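Local atomic coordinates of PTS-dependent dihydroxyacetone kinase operon regulatory protein (Escherichia coli, PDB entry 4LRZ), a protein that activates transcription of the dhaKLM operon from a sigma-70 promoter and represses its own expression. Residues G223-I228 against R246-L251. Numbering follows the deposited sequence.
Sequences GNLQFI and RAITEL
A single antiparallel bridge ties the start of strand 225-228, outermost in the five-stranded sheet of this chain's sensor-region PAS fold, to the loop between helices 230-235 and 256-264. Asn224 and Ala247 form its non-hydrogen-bonded pair, their CA atoms 4.4 Å apart, with one hydrogen bond on either side. Ile248 N meets Gly223 O at 2.8 Å, almost straight (176° at the hydrogen) and close to the line of the carbonyl bond. Leu225 N reaches Arg246 O at 3.0 Å, but from above the carbonyl plane (C=O...N 144°). Glycine suits position 223 because a side chain there would collide with the preceding carbonyl oxygen.

Next to the bridge, Leu225 and Ile248 are buried and Leu251 partly exposed. Leu225, with CG anti to the backbone N (chi1 175°), crosses both at about a right angle and gives each a delta methyl: CD1 touches Ile248 CD1 at 3.8 Å, CD2 touches Leu251 CD1 at 4.1 Å. In Ile248, CG1 anti to the backbone N sends CD1 to Leu225, while CG2 lies 3.4 Å from Gly223 O. Leu225 also packs on Ile217, and Ile248 on Trp219, both on strand 215-219. Farther along, Gln226 and Phe227 both face Ser218 in a classic beta bulge. Within the loop, a backbone bond from Leu251 N to Ile248 O (2.9 Å) closes the turn, and Arg246 NH1 forms a salt bridge with Glu250 OE1 at 3.2 Å.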
# COMPACT_ATOMS: atom_id res chain seq x y z
N GLY F 223 18.27 -18.87 -9.27
CA GLY F 223 19.22 -19.84 -8.68
C GLY F 223 19.42 -19.82 -7.16
O GLY F 223 20.16 -20.65 -6.62
N ASN F 224 18.75 -18.90 -6.45
CA ASN F 224 18.91 -18.70 -5.00
C ASN F 224 17.93 -19.48 -4.13
O ASN F 224 16.70 -19.45 -4.36
CB ASN F 224 18.79 -17.23 -4.70
CG ASN F 224 19.85 -16.45 -5.37
OD1 ASN F 224 20.97 -16.95 -5.49
ND2 ASN F 224 19.52 -15.27 -5.88
N LEU F 225 18.49 -20.17 -3.15
CA LEU F 225 17.74 -21.11 -2.32
C LEU F 225 16.78 -20.29 -1.46
O LEU F 225 17.19 -19.28 -0.86
CB LEU F 225 18.74 -21.89 -1.45
CG LEU F 225 18.11 -22.82 -0.43
CD1 LEU F 225 18.09 -24.18 -1.06
CD2 LEU F 225 18.91 -22.89 0.78
N GLN F 226 15.50 -20.67 -1.47
CA GLN F 226 14.49 -19.90 -0.76
C GLN F 226 14.12 -20.55 0.55
O GLN F 226 13.83 -19.84 1.51
CB GLN F 226 13.21 -19.63 -1.60
CG GLN F 226 13.49 -18.81 -2.85
CD GLN F 226 14.17 -17.50 -2.52
OE1 GLN F 226 15.37 -17.32 -2.80
NE2 GLN F 226 13.43 -16.57 -1.88
N PHE F 227 14.07 -21.88 0.57
CA PHE F 227 13.80 -22.61 1.80
C PHE F 227 14.36 -24.01 1.76
O PHE F 227 14.52 -24.61 0.67
CB PHE F 227 12.31 -22.63 2.22
CG PHE F 227 11.31 -22.98 1.12
CD1 PHE F 227 10.94 -24.30 0.88
CD2 PHE F 227 10.64 -21.95 0.42
CE1 PHE F 227 9.96 -24.62 -0.11
CE2 PHE F 227 9.69 -22.22 -0.56
CZ PHE F 227 9.34 -23.57 -0.83
N ILE F 228 14.66 -24.51 2.95
CA ILE F 228 15.13 -25.88 3.17
C ILE F 228 14.70 -26.29 4.57
O ILE F 228 14.86 -25.53 5.53
CB ILE F 228 16.67 -25.97 3.00
CG1 ILE F 228 17.16 -27.41 3.11
CG2 ILE F 228 17.42 -25.08 4.03
CD1 ILE F 228 18.64 -27.57 2.77
N ARG F 246 21.51 -18.23 -0.76
CA ARG F 246 22.71 -18.41 -1.58
C ARG F 246 22.41 -19.25 -2.83
O ARG F 246 21.43 -20.03 -2.86
CB ARG F 246 23.83 -19.10 -0.82
CG ARG F 246 24.09 -18.56 0.56
CD ARG F 246 25.59 -18.39 0.84
NE ARG F 246 26.42 -19.54 0.48
CZ ARG F 246 27.47 -19.51 -0.35
NH1 ARG F 246 27.84 -18.37 -0.93
NH2 ARG F 246 28.16 -20.62 -0.61
N ALA F 247 23.25 -19.07 -3.83
CA ALA F 247 23.17 -19.85 -5.06
C ALA F 247 23.19 -21.33 -4.75
O ALA F 247 24.06 -21.84 -4.02
CB ALA F 247 24.30 -19.48 -6.01
N ILE F 248 22.21 -22.03 -5.28
CA ILE F 248 22.17 -23.47 -5.12
C ILE F 248 23.35 -24.17 -5.83
O ILE F 248 23.80 -25.23 -5.38
CB ILE F 248 20.79 -24.06 -5.51
CG1 ILE F 248 20.68 -25.48 -4.96
CG2 ILE F 248 20.58 -23.99 -7.04
CD1 ILE F 248 19.45 -25.79 -4.19
N THR F 249 23.86 -23.58 -6.92
CA THR F 249 24.99 -24.18 -7.64
C THR F 249 26.19 -24.26 -6.71
O THR F 249 26.87 -25.28 -6.67
CB THR F 249 25.41 -23.42 -8.95
OG1 THR F 249 25.60 -22.03 -8.67
CG2 THR F 249 24.38 -23.64 -10.10
N GLU F 250 26.43 -23.19 -5.94
CA GLU F 250 27.52 -23.23 -4.96
C GLU F 250 27.14 -23.87 -3.62
O GLU F 250 27.90 -23.80 -2.66
CB GLU F 250 28.21 -21.86 -4.80
CG GLU F 250 27.35 -20.71 -4.33
CD GLU F 250 27.82 -19.37 -4.91
OE1 GLU F 250 27.92 -18.38 -4.15
OE2 GLU F 250 28.11 -19.31 -6.14
N LEU F 251 25.98 -24.52 -3.55
CA LEU F 251 25.64 -25.26 -2.34
C LEU F 251 25.89 -26.75 -2.49
O LEU F 251 26.55 -27.35 -1.65
CB LEU F 251 24.22 -24.97 -1.88
CG LEU F 251 24.10 -23.63 -1.14
CD1 LEU F 251 22.65 -23.25 -0.94
CD2 LEU F 251 24.89 -23.62 0.19